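Local coordinates for hypothetical protein XAC2396 (Xanthomonas axonopodis pv. citri, PDB 2G3W) that is of unknown function but folds into a compact structure built around a variation of the PD-(D/E)XK nuclease motif, at residues Trp81-Leu84 with Ser90-Arg93; Leu84-Glu89 with Glu113-Lys118. One frame throughout, in Å; residues are numbered along the deposited sequence.

Contact 1. Residues Trp81-Leu84 with Ser90-Arg93; sequences WIDL and SRVR
A salt bridge between D83 and R91, with the W81 indole against it, ties the end of strand 78-84 to the beginning of helix 89-98 in a buried contact within a beta-alpha-beta unit. Two residues apart on an extended strand, W81 and D83 both face the helix, and there W81 NE1 donates to D83 OD2 at 2.9 Å with an angle of 158°. This donor lies above the carboxylate plane. The guanidinium and carboxylate planes are nearly parallel but stepped: R91 NH2 reaches the syn side of D83 OD1 at 3.2 Å from 31° out of the carboxylate plane, and R91 NE, 2.7 Å from D83 OD2, makes a weak, bent bond. Arginine suits the place because its long chain, bent at chi2 (-44°) and chi3, can swing back from the helix to the strand. The indole turns its edge to the guanidinium, with W81 CZ2 over the centre of one face, 3.9 Å from R91 CZ. R91 NH2 also binds E66 O. P67 packs on W81 and D83, A95 and R98 of helix 89-98 touch the indole, and backbone bonds join the strand to L69 on one flank and to strand 101-106 on the other.

Contact 2. Residues Leu84-Glu89 with Glu113-Lys118; sequences LGQPDE and ETWWKK
Q86 lays its aliphatic CG on the face of the W115 indole, a CH-pi contact with CG 3.7 Å from the centroid of the five-membered ring and 19° off its normal. The closest atoms are Q86 CG and W115 CG, 3.5 Å apart. From there the two side chains run past each other in opposite directions, and the amide plane is tilted 25° from that of the ring, with Q86 CD 4.0 Å from W115 CB. Glutamine fits because its CG methylene can rest on an aromatic face while its end remains polar: the bend at chi2 (109°) carries the amide beyond the ring, where NE2 bonds to T112 OG1. W115 NE1 and P87 O are 3.8 Å apart and do not bond directly; a water beside them bridges the two. It lies in the ring plane, accepts from W115 NE1 at 3.0 Å and donates to P87 O over a distance short enough for its exact value to be doubtful.

The segment 84-89 is the connection between the first strand and the helix of a beta-alpha-beta unit, and W115 of helix 110-123 leans on it. With CG anti to the backbone nitrogen, the W115 indole is directed at this loop. V104, on strand 101-106, packs against both P87 and W115, while H119 and M123 also meet the indole.

Further out, G85 adopts backbone angles at which a CB would run into the carbonyl oxygen of L84, and its backbone bonds to I105. D88 is the N-cap of helix 89-98, with OD1 accepting from R91 N. On helix 110-123, E113 packs on Y22 and W116 on N24, both of the second subunit.

Overall arrangement
From the N-terminal side, the chain runs up strand 78-84, turns through the loop 85-88 and enters helix 89-98. Contact 1 closes this short excursion, fastening the strand to the helix that follows it. Contact 2 closes a much longer loop, which takes in helix 89-98 and strand 101-106 before helix 110-123 returns to the connection. The two closures cross, because the segments follow in the order 81-84, 84-89, 90-93, 113-118, with L84 common to both contacts. They meet physically where V92 CG2 packs 3.8 Å from P87 O. Contact 1 holds strand and helix of the unit together, and contact 2 ties the connection between them to helix 110-123, which follows the unit's second strand.

Contact 1. Residues Trp81-Leu84 with Ser90-Arg93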
loop_
_atom_site.group_PDB
_atom_site.type_symbol
_atom_site.label_atom_id
_atom_site.label_comp_id
_atom_site.label_asym_id
_atom_site.label_seq_id
_atom_site.Cartn_x
_atom_site.Cartn_y
_atom_site.Cartn_z
ATOM N N TRP A 81 4.742 -15.982 -8.724
ATOM C CA TRP A 81 4.063 -16.123 -10.002
ATOM C C TRP A 81 3.522 -14.766 -10.346
ATOM O O TRP A 81 2.689 -14.242 -9.622
ATOM C CB TRP A 81 2.907 -17.109 -9.838
ATOM C CG TRP A 81 1.998 -17.338 -11.013
ATOM C CD1 TRP A 81 1.134 -16.446 -11.589
ATOM C CD2 TRP A 81 1.811 -18.572 -11.699
ATOM N NE1 TRP A 81 0.440 -17.040 -12.619
ATOM C CE2 TRP A 81 0.839 -18.351 -12.704
ATOM C CE3 TRP A 81 2.382 -19.851 -11.568
ATOM C CZ2 TRP A 81 0.423 -19.358 -13.583
ATOM C CZ3 TRP A 81 1.970 -20.857 -12.443
ATOM C CH2 TRP A 81 0.999 -20.600 -13.448
ATOM N N ILE A 82 4.023 -14.180 -11.442
ATOM C CA ILE A 82 3.632 -12.816 -11.847
ATOM C C ILE A 82 2.885 -12.791 -13.188
ATOM O O ILE A 82 3.423 -13.267 -14.193
ATOM C CB ILE A 82 4.889 -11.869 -11.929
ATOM C CG1 ILE A 82 5.753 -11.927 -10.641
ATOM C CG2 ILE A 82 4.432 -10.422 -12.258
ATOM C CD1 ILE A 82 7.128 -11.248 -10.725
ATOM N N ASP A 83 1.650 -12.267 -13.205
ATOM C CA ASP A 83 0.853 -12.132 -14.425
ATOM C C ASP A 83 0.591 -10.656 -14.718
ATOM O O ASP A 83 0.246 -9.883 -13.800
ATOM C CB ASP A 83 -0.512 -12.860 -14.328
ATOM C CG ASP A 83 -0.423 -14.359 -14.649
ATOM O OD1 ASP A 83 0.446 -14.780 -15.410
ATOM O OD2 ASP A 83 -1.200 -15.135 -14.093
ATOM N N LEU A 84 0.779 -10.252 -15.974
ATOM C CA LEU A 84 0.625 -8.850 -16.321
ATOM C C LEU A 84 -0.774 -8.675 -16.829
ATOM O O LEU A 84 -1.388 -9.627 -17.342
ATOM C CB LEU A 84 1.639 -8.362 -17.372
ATOM C CG LEU A 84 3.093 -8.821 -17.098
ATOM C CD1 LEU A 84 3.953 -8.554 -18.321
ATOM C CD2 LEU A 84 3.659 -8.166 -15.858
ATOM N N SER A 90 -10.467 -16.916 -13.042
ATOM C CA SER A 90 -9.973 -18.290 -12.987
ATOM C C SER A 90 -8.455 -18.297 -13.017
ATOM O O SER A 90 -7.828 -19.162 -12.419
ATOM C CB SER A 90 -10.495 -19.091 -14.161
ATOM O OG SER A 90 -11.853 -19.467 -13.944
ATOM N N ARG A 91 -7.886 -17.353 -13.756
ATOM C CA ARG A 91 -6.438 -17.187 -13.837
ATOM C C ARG A 91 -5.952 -16.654 -12.478
ATOM O O ARG A 91 -4.927 -17.086 -11.969
ATOM C CB ARG A 91 -6.094 -16.196 -14.947
ATOM C CG ARG A 91 -4.951 -16.586 -15.879
ATOM C CD ARG A 91 -3.720 -17.169 -15.140
ATOM N NE ARG A 91 -2.430 -16.877 -15.790
ATOM C CZ ARG A 91 -1.696 -17.741 -16.489
ATOM N NH1 ARG A 91 -2.089 -18.995 -16.664
ATOM N NH2 ARG A 91 -0.551 -17.343 -17.030
ATOM N N VAL A 92 -6.716 -15.754 -11.863
ATOM C CA VAL A 92 -6.311 -15.254 -10.540
ATOM C C VAL A 92 -6.372 -16.387 -9.519
ATOM O O VAL A 92 -5.414 -16.603 -8.761
ATOM C CB VAL A 92 -7.098 -14.006 -10.100
ATOM C CG1 VAL A 92 -6.697 -13.595 -8.686
ATOM C CG2 VAL A 92 -6.761 -12.872 -11.009
ATOM N N ARG A 93 -7.476 -17.143 -9.526
ATOM C CA ARG A 93 -7.643 -18.239 -8.585
ATOM C C ARG A 93 -6.514 -19.254 -8.701
ATOM O O ARG A 93 -5.952 -19.664 -7.697
ATOM C CB ARG A 93 -8.993 -18.929 -8.773
ATOM C CG ARG A 93 -9.399 -19.756 -7.578
ATOM C CD ARG A 93 -10.575 -20.656 -7.878
ATOM N NE ARG A 93 -10.380 -21.514 -9.051
ATOM C CZ ARG A 93 -9.526 -22.533 -9.123
ATOM N NH1 ARG A 93 -8.736 -22.833 -8.096
ATOM N NH2 ARG A 93 -9.455 -23.254 -10.235
#

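Contact 2. Residues Leu84-Glu89 with Glu113-Lys118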
loop_
_atom_site.group_PDB
_atom_site.type_symbol
_atom_site.label_atom_id
_atom_site.label_comp_id
_atom_site.label_asym_id
_atom_site.label_seq_id
_atom_site.Cartn_x
_atom_site.Cartn_y
_atom_site.Cartn_z
ATOM N N LEU A 84 0.779 -10.252 -15.974
ATOM C CA LEU A 84 0.625 -8.850 -16.321
ATOM C C LEU A 84 -0.774 -8.675 -16.829
ATOM O O LEU A 84 -1.388 -9.627 -17.342
ATOM C CB LEU A 84 1.639 -8.362 -17.372
ATOM C CG LEU A 84 3.093 -8.821 -17.098
ATOM C CD1 LEU A 84 3.953 -8.554 -18.321
ATOM C CD2 LEU A 84 3.659 -8.166 -15.858
ATOM N N GLY A 85 -1.291 -7.472 -16.668
ATOM C CA GLY A 85 -2.613 -7.155 -17.215
ATOM C C GLY A 85 -3.758 -7.362 -16.250
ATOM O O GLY A 85 -3.669 -7.085 -15.031
ATOM N N GLN A 86 -4.856 -7.862 -16.815
ATOM C CA GLN A 86 -6.091 -7.986 -16.109
ATOM C C GLN A 86 -6.530 -9.433 -16.204
ATOM O O GLN A 86 -7.534 -9.717 -16.898
ATOM C CB GLN A 86 -7.151 -7.171 -16.847
ATOM C CG GLN A 86 -7.830 -6.186 -16.010
ATOM C CD GLN A 86 -7.403 -4.810 -16.395
ATOM O OE1 GLN A 86 -8.146 -4.134 -17.103
ATOM N NE2 GLN A 86 -6.195 -4.383 -15.971
ATOM N N PRO A 87 -5.816 -10.360 -15.535
ATOM C CA PRO A 87 -6.279 -11.759 -15.637
ATOM C C PRO A 87 -7.699 -12.005 -15.162
ATOM O O PRO A 87 -8.161 -11.387 -14.210
ATOM C CB PRO A 87 -5.295 -12.523 -14.739
ATOM C CG PRO A 87 -4.595 -11.547 -13.977
ATOM C CD PRO A 87 -4.595 -10.260 -14.725
ATOM N N ASP A 88 -8.392 -12.927 -15.817
ATOM C CA ASP A 88 -9.722 -13.258 -15.382
ATOM C C ASP A 88 -9.700 -13.980 -14.031
ATOM O O ASP A 88 -8.636 -14.376 -13.521
ATOM C CB ASP A 88 -10.519 -13.985 -16.492
ATOM C CG ASP A 88 -10.115 -15.461 -16.686
ATOM O OD1 ASP A 88 -9.278 -16.024 -15.944
ATOM O OD2 ASP A 88 -10.702 -16.086 -17.577
ATOM N N GLU A 89 -10.874 -14.118 -13.440
ATOM C CA GLU A 89 -11.033 -14.729 -12.128
ATOM C C GLU A 89 -10.388 -16.106 -11.987
ATOM O O GLU A 89 -9.842 -16.429 -10.937
ATOM C CB GLU A 89 -12.519 -14.833 -11.820
ATOM C CG GLU A 89 -13.151 -13.477 -11.856
ATOM C CD GLU A 89 -14.485 -13.483 -11.197
ATOM O OE1 GLU A 89 -14.522 -13.550 -9.949
ATOM O OE2 GLU A 89 -15.482 -13.422 -11.928
ATOM N N GLU A 113 -8.664 0.390 -13.078
ATOM C CA GLU A 113 -9.444 0.906 -11.932
ATOM C C GLU A 113 -10.849 0.286 -11.865
ATOM O O GLU A 113 -11.303 -0.130 -10.805
ATOM C CB GLU A 113 -9.575 2.428 -11.994
ATOM C CG GLU A 113 -10.511 2.982 -10.885
ATOM C CD GLU A 113 -10.462 4.482 -10.772
ATOM O OE1 GLU A 113 -10.870 5.167 -11.741
ATOM O OE2 GLU A 113 -10.010 4.974 -9.716
ATOM N N THR A 114 -11.530 0.215 -12.999
ATOM C CA THR A 114 -12.843 -0.423 -13.036
ATOM C C THR A 114 -12.778 -1.913 -12.646
ATOM O O THR A 114 -13.575 -2.378 -11.820
ATOM C CB THR A 114 -13.524 -0.217 -14.378
ATOM O OG1 THR A 114 -12.727 -0.825 -15.402
ATOM C CG2 THR A 114 -13.647 1.262 -14.647
ATOM N N TRP A 115 -11.811 -2.625 -13.200
ATOM C CA TRP A 115 -11.513 -4.011 -12.819
ATOM C C TRP A 115 -11.315 -4.139 -11.289
ATOM O O TRP A 115 -11.964 -4.959 -10.627
ATOM C CB TRP A 115 -10.279 -4.514 -13.559
ATOM C CG TRP A 115 -9.795 -5.877 -13.118
ATOM C CD1 TRP A 115 -10.264 -7.093 -13.528
ATOM C CD2 TRP A 115 -8.698 -6.151 -12.227
ATOM N NE1 TRP A 115 -9.546 -8.110 -12.922
ATOM C CE2 TRP A 115 -8.585 -7.557 -12.117
ATOM C CE3 TRP A 115 -7.845 -5.345 -11.475
ATOM C CZ2 TRP A 115 -7.631 -8.174 -11.306
ATOM C CZ3 TRP A 115 -6.885 -5.968 -10.655
ATOM C CH2 TRP A 115 -6.797 -7.367 -10.576
ATOM N N TRP A 116 -10.484 -3.288 -10.726
ATOM C CA TRP A 116 -10.311 -3.330 -9.269
ATOM C C TRP A 116 -11.605 -3.123 -8.495
ATOM O O TRP A 116 -11.974 -3.936 -7.661
ATOM C CB TRP A 116 -9.229 -2.349 -8.786
ATOM C CG TRP A 116 -9.174 -2.380 -7.285
ATOM C CD1 TRP A 116 -9.730 -1.483 -6.411
ATOM C CD2 TRP A 116 -8.631 -3.435 -6.500
ATOM N NE1 TRP A 116 -9.499 -1.904 -5.101
ATOM C CE2 TRP A 116 -8.854 -3.115 -5.142
ATOM C CE3 TRP A 116 -7.962 -4.631 -6.816
ATOM C CZ2 TRP A 116 -8.404 -3.941 -4.089
ATOM C CZ3 TRP A 116 -7.536 -5.464 -5.770
ATOM C CH2 TRP A 116 -7.771 -5.109 -4.420
ATOM N N LYS A 117 -12.320 -2.043 -8.771
ATOM C CA LYS A 117 -13.517 -1.743 -8.013
ATOM C C LYS A 117 -14.580 -2.853 -8.180
ATOM O O LYS A 117 -15.318 -3.157 -7.225
ATOM C CB LYS A 117 -14.077 -0.369 -8.424
ATOM C CG LYS A 117 -13.185 0.872 -8.122
ATOM C CD LYS A 117 -14.057 2.139 -8.307
ATOM C CE LYS A 117 -13.231 3.413 -8.542
ATOM N NZ LYS A 117 -14.118 4.636 -8.423
ATOM N N LYS A 118 -14.654 -3.449 -9.371
ATOM C CA LYS A 118 -15.516 -4.613 -9.622
ATOM C C LYS A 118 -15.181 -5.843 -8.763
ATOM O O LYS A 118 -16.084 -6.488 -8.196
ATOM C CB LYS A 118 -15.495 -5.029 -11.095
ATOM C CG LYS A 118 -16.499 -6.161 -11.387
ATOM C CD LYS A 118 -16.502 -6.584 -12.854
ATOM C CE LYS A 118 -17.442 -7.791 -13.100
ATOM N NZ LYS A 118 -18.856 -7.557 -12.612
HETATM O O HOH W 1 -10.011 -11.044 -12.556
#